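Local coordinates for protocatechuate decarboxylase (PDB 5O3M), which decarboxylates 3,4-dihydroxybenzoate (protocatechuate) to catechol as a member of the UbiD family of prenylated-flavin-dependent decarboxylases, and can carboxylate catechols in reverse, at residues A[158-163]-A[306-311]; A[53-58]-A[339-344]. All coordinates share one frame; numbering follows the deposited sequence.

Contact 1 of 2, residues A[158-163]-A[306-311]; sequences PTNTPI and AMPEFP
N160 is the first residue of the loop 158-163 to touch the strand end 306-308, and it does so with two parts of its side chain. CB lies against the ring of P308, 3.6 Å from P308 CD, while the amide beyond it crosses the end of the M307 chain, where N160 ND2 approaches M307 CE at 4.0 Å. The bend of M307 at its last torsion (chi3 -72°) turns this methyl toward the amide. M307 also packs on C170, a residue of the pocket that holds a bound pentane-1,5-diol, and F498 of the second subunit packs on N160. One residue on, the T161 methyl CG2 points at P308 CG of the same ring, 3.4 Å away, a tight carbon-carbon contact. The T161 hydroxyl faces the other way along its own loop: I163 N donates to T161 OG1 (3.2 Å, 153° at the hydrogen), closing an ST turn. With CG2 set opposite the carbonyl carbon, T161 can give its methyl to the proline and its oxygen to the turn. The contact is mostly carbon on carbon at P308, with the N160 amide beside the M307 methyl, and has no polar bond of its own. N160 OD1 is bonded to the backbone N of G342, and T161 OG1 within its own turn and to D164, which probably fixes the loop's shape and presents its carbons to the strand.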
loop_
_atom_site.group_PDB
_atom_site.type_symbol
_atom_site.label_atom_id
_atom_site.label_comp_id
_atom_site.label_asym_id
_atom_site.label_seq_id
_atom_site.Cartn_x
_atom_site.Cartn_y
_atom_site.Cartn_z
ATOM N N PRO A 158 -43.158 21.667 -13.881
ATOM C CA PRO A 158 -43.007 21.209 -12.492
ATOM C C PRO A 158 -41.650 21.573 -11.911
ATOM O O PRO A 158 -40.648 21.644 -12.627
ATOM C CB PRO A 158 -43.160 19.687 -12.598
ATOM C CG PRO A 158 -43.826 19.444 -13.889
ATOM C CD PRO A 158 -43.401 20.552 -14.805
ATOM N N THR A 159 -41.634 21.820 -10.594
ATOM C CA THR A 159 -40.404 21.932 -9.813
ATOM C C THR A 159 -40.222 20.648 -9.016
ATOM O O THR A 159 -41.150 20.198 -8.332
ATOM C CB THR A 159 -40.420 23.118 -8.846
ATOM O OG1 THR A 159 -41.385 22.870 -7.823
ATOM C CG2 THR A 159 -40.751 24.432 -9.550
ATOM N N ASN A 160 -39.020 20.073 -9.099
ATOM C CA ASN A 160 -38.753 18.776 -8.478
ATOM C C ASN A 160 -38.691 18.870 -6.958
ATOM O O ASN A 160 -39.234 18.004 -6.262
ATOM C CB ASN A 160 -37.454 18.192 -9.023
ATOM C CG ASN A 160 -37.692 17.171 -10.107
ATOM O OD1 ASN A 160 -37.450 15.979 -9.910
ATOM N ND2 ASN A 160 -38.178 17.627 -11.255
ATOM N N THR A 161 -38.020 19.885 -6.419
ATOM C CA THR A 161 -37.940 20.081 -4.981
ATOM C C THR A 161 -38.211 21.537 -4.645
ATOM O O THR A 161 -38.079 22.420 -5.498
ATOM C CB THR A 161 -36.568 19.684 -4.409
ATOM O OG1 THR A 161 -35.614 20.755 -4.591
ATOM C CG2 THR A 161 -36.066 18.391 -5.061
ATOM N N PRO A 162 -38.566 21.817 -3.390
ATOM C CA PRO A 162 -38.803 23.213 -2.976
ATOM C C PRO A 162 -37.599 24.140 -3.114
ATOM O O PRO A 162 -37.787 25.358 -3.044
ATOM C CB PRO A 162 -39.225 23.074 -1.504
ATOM C CG PRO A 162 -39.772 21.636 -1.397
ATOM C CD PRO A 162 -38.915 20.837 -2.341
ATOM N N ILE A 163 -36.384 23.634 -3.296
ATOM C CA ILE A 163 -35.205 24.495 -3.340
ATOM C C ILE A 163 -34.617 24.565 -4.749
ATOM O O ILE A 163 -33.442 24.889 -4.914
ATOM C CB ILE A 163 -34.137 24.052 -2.318
ATOM C CG1 ILE A 163 -33.668 22.617 -2.604
ATOM C CG2 ILE A 163 -34.673 24.187 -0.907
ATOM C CD1 ILE A 163 -32.382 22.191 -1.864
ATOM N N ALA A 306 -30.005 24.319 -8.683
ATOM C CA ALA A 306 -30.642 24.109 -9.968
ATOM C C ALA A 306 -31.818 23.147 -9.776
ATOM O O ALA A 306 -32.949 23.576 -9.534
ATOM C CB ALA A 306 -29.603 23.590 -10.976
ATOM N N MET A 307 -31.560 21.847 -9.856
ATOM C CA MET A 307 -32.529 20.832 -9.462
ATOM C C MET A 307 -31.759 19.577 -9.073
ATOM O O MET A 307 -30.520 19.586 -9.113
ATOM C CB MET A 307 -33.512 20.528 -10.597
ATOM C CG MET A 307 -32.800 20.096 -11.862
ATOM S SD MET A 307 -33.905 19.416 -13.092
ATOM C CE MET A 307 -34.329 17.834 -12.368
ATOM N N PRO A 308 -32.450 18.491 -8.708
ATOM C CA PRO A 308 -31.757 17.222 -8.416
ATOM C C PRO A 308 -30.977 16.694 -9.621
ATOM O O PRO A 308 -31.487 16.636 -10.740
ATOM C CB PRO A 308 -32.906 16.281 -8.025
ATOM C CG PRO A 308 -33.975 17.226 -7.462
ATOM C CD PRO A 308 -33.886 18.434 -8.365
ATOM N N GLU A 309 -29.721 16.313 -9.376
ATOM C CA GLU A 309 -28.844 15.703 -10.370
ATOM C C GLU A 309 -28.876 14.174 -10.237
ATOM O O GLU A 309 -29.282 13.624 -9.209
ATOM C CB GLU A 309 -27.409 16.234 -10.220
ATOM C CG GLU A 309 -27.244 17.789 -10.221
ATOM C CD GLU A 309 -27.580 18.440 -11.562
ATOM O OE1 GLU A 309 -27.819 17.716 -12.558
ATOM O OE2 GLU A 309 -27.616 19.682 -11.623
ATOM N N PHE A 310 -28.455 13.487 -11.298
ATOM C CA PHE A 310 -28.590 12.030 -11.333
ATOM C C PHE A 310 -27.866 11.277 -10.202
ATOM O O PHE A 310 -28.315 10.162 -9.874
ATOM C CB PHE A 310 -28.144 11.503 -12.716
ATOM C CG PHE A 310 -26.663 11.662 -12.989
ATOM C CD1 PHE A 310 -26.183 12.782 -13.660
ATOM C CD2 PHE A 310 -25.748 10.677 -12.574
ATOM C CE1 PHE A 310 -24.814 12.940 -13.911
ATOM C CE2 PHE A 310 -24.354 10.827 -12.806
ATOM C CZ PHE A 310 -23.885 11.951 -13.478
ATOM N N PRO A 311 -26.780 11.783 -9.594
ATOM C CA PRO A 311 -26.185 11.074 -8.438
ATOM C C PRO A 311 -27.047 11.097 -7.184
ATOM O O PRO A 311 -26.743 10.355 -6.235
ATOM C CB PRO A 311 -24.846 11.814 -8.199
ATOM C CG PRO A 311 -24.528 12.468 -9.504
ATOM C CD PRO A 311 -25.894 12.867 -10.072
#

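Contact 2 of 2, residues A[53-58]-A[339-344]; sequences AELAGV and TLVGPG
V341 lays both its methyls over A56 on the first turn of helix 54-62. CG1, anti to the backbone N (chi1 174°), reaches the A56 methyl, with V341 CG1 and A56 CB 3.7 Å apart. The same V341 CG1 is also 3.7 Å from A56 O, so the branch touches the helix backbone as well as its side chain. The other branch comes in over the alpha carbon, V341 CG2 lying 3.9 Å from A56 CA. It also meets the end of L55, whose CD2 is 4.1 Å from V341 CG2. L55 CB does not point straight at the 339-344 loop; its extended chain (chi1 -173°, chi2 159°) carries the methyl there. The small A56 side chain is consistent with the close approach, 5.6 Å between A56 CA and V341 CA. Beyond these segments L55 and V341 both pack on V93 of strand 91-93, and F498 of the second subunit covers A56 and V341. Immediately after V341 the loop turns sharply through G342 and a cis peptide before P343, leading into helix 344-366, while L340, just before it, contacts the bound pentane-1,5-diol. The contact joins the N-terminal and Rift-related regions almost entirely through aliphatic carbon, with no polar bond between the segments, so its hold on the loop beside the ligand pocket rests on close fit and burial and has little directional character.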
loop_
_atom_site.group_PDB
_atom_site.type_symbol
_atom_site.label_atom_id
_atom_site.label_comp_id
_atom_site.label_asym_id
_atom_site.label_seq_id
_atom_site.Cartn_x
_atom_site.Cartn_y
_atom_site.Cartn_z
ATOM N N ALA A 53 -43.515 21.225 -6.574
ATOM C CA ALA A 53 -43.056 20.330 -5.503
ATOM C C ALA A 53 -43.962 19.129 -5.267
ATOM O O ALA A 53 -43.479 18.006 -5.093
ATOM C CB ALA A 53 -42.903 21.087 -4.187
ATOM N N GLU A 54 -45.274 19.351 -5.236
ATOM C CA GLU A 54 -46.175 18.288 -4.811
ATOM C C GLU A 54 -46.163 17.120 -5.791
ATOM O O GLU A 54 -46.066 15.957 -5.383
ATOM C CB GLU A 54 -47.593 18.830 -4.638
ATOM C CG GLU A 54 -48.527 17.786 -4.082
ATOM C CD GLU A 54 -49.879 18.339 -3.753
ATOM O OE1 GLU A 54 -50.383 19.179 -4.525
ATOM O OE2 GLU A 54 -50.439 17.932 -2.714
ATOM N N LEU A 55 -46.271 17.409 -7.090
ATOM C CA LEU A 55 -46.301 16.339 -8.081
ATOM C C LEU A 55 -45.073 15.449 -7.941
ATOM O O LEU A 55 -45.191 14.223 -7.817
ATOM C CB LEU A 55 -46.404 16.928 -9.497
ATOM C CG LEU A 55 -46.619 15.906 -10.623
ATOM C CD1 LEU A 55 -47.199 16.562 -11.862
ATOM C CD2 LEU A 55 -45.325 15.159 -10.964
ATOM N N ALA A 56 -43.882 16.058 -7.920
ATOM C CA ALA A 56 -42.653 15.281 -7.738
ATOM C C ALA A 56 -42.671 14.520 -6.417
ATOM O O ALA A 56 -42.214 13.372 -6.347
ATOM C CB ALA A 56 -41.417 16.190 -7.818
ATOM N N GLY A 57 -43.193 15.141 -5.356
ATOM C CA GLY A 57 -43.282 14.450 -4.081
ATOM C C GLY A 57 -44.189 13.240 -4.138
ATOM O O GLY A 57 -43.951 12.245 -3.446
ATOM N N VAL A 58 -45.236 13.303 -4.962
ATOM C CA VAL A 58 -46.118 12.156 -5.139
ATOM C C VAL A 58 -45.392 11.047 -5.894
ATOM O O VAL A 58 -45.346 9.895 -5.447
ATOM C CB VAL A 58 -47.408 12.587 -5.856
ATOM C CG1 VAL A 58 -48.198 11.374 -6.362
ATOM C CG2 VAL A 58 -48.266 13.453 -4.927
ATOM N N THR A 339 -42.360 15.199 -18.627
ATOM C CA THR A 339 -41.089 15.543 -18.003
ATOM C C THR A 339 -40.687 14.360 -17.127
ATOM O O THR A 339 -41.180 13.245 -17.319
ATOM C CB THR A 339 -41.209 16.878 -17.240
ATOM O OG1 THR A 339 -39.928 17.261 -16.718
ATOM C CG2 THR A 339 -42.209 16.759 -16.112
ATOM N N LEU A 340 -39.798 14.587 -16.161
ATOM C CA LEU A 340 -39.355 13.494 -15.307
ATOM C C LEU A 340 -39.210 13.979 -13.868
ATOM O O LEU A 340 -39.162 15.180 -13.595
ATOM C CB LEU A 340 -38.033 12.885 -15.824
ATOM C CG LEU A 340 -36.870 13.833 -16.164
ATOM C CD1 LEU A 340 -36.352 14.549 -14.918
ATOM C CD2 LEU A 340 -35.757 13.058 -16.837
ATOM N N VAL A 341 -39.151 13.019 -12.945
ATOM C CA VAL A 341 -38.967 13.275 -11.520
ATOM C C VAL A 341 -37.781 12.450 -11.041
ATOM O O VAL A 341 -37.714 11.251 -11.327
ATOM C CB VAL A 341 -40.226 12.909 -10.707
ATOM C CG1 VAL A 341 -39.948 13.038 -9.208
ATOM C CG2 VAL A 341 -41.428 13.774 -11.139
ATOM N N GLY A 342 -36.839 13.088 -10.320
ATOM C CA GLY A 342 -35.814 12.340 -9.619
ATOM C C GLY A 342 -34.409 12.923 -9.662
ATOM O O GLY A 342 -33.919 13.479 -8.674
ATOM N N PRO A 343 -33.723 12.806 -10.810
ATOM C CA PRO A 343 -34.248 12.227 -12.057
ATOM C C PRO A 343 -34.386 10.682 -11.999
ATOM O O PRO A 343 -35.014 10.064 -12.869
ATOM C CB PRO A 343 -33.210 12.688 -13.106
ATOM C CG PRO A 343 -31.926 12.769 -12.329
ATOM C CD PRO A 343 -32.346 13.314 -10.969
ATOM N N GLY A 344 -33.792 10.072 -10.975
ATOM C CA GLY A 344 -34.037 8.671 -10.660
ATOM C C GLY A 344 -33.823 7.702 -11.810
ATOM O O GLY A 344 -32.882 7.827 -12.604
#

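How the contacts relate
Both contacts are buried, their centres about 8 Å apart, and both are covered in part by F498 of the second subunit. Contact 1 lies within the Rift-related domain, whereas contact 2 ties that domain to the N-terminal one. Loop 158-163 runs between the other pieces: T159 O probably accepts from A53 N (3.1 Å), ahead of helix 54-62, and the backbone of N160 packs on A56, while P308 lies against the carbonyl of G342. Contact 2 is nearly all aliphatic. Contact 1 adds an amide, bonded through OD1 to the 339-344 loop of contact 2, and a hydroxyl that closes a turn within 158-163 and also pairs with D164.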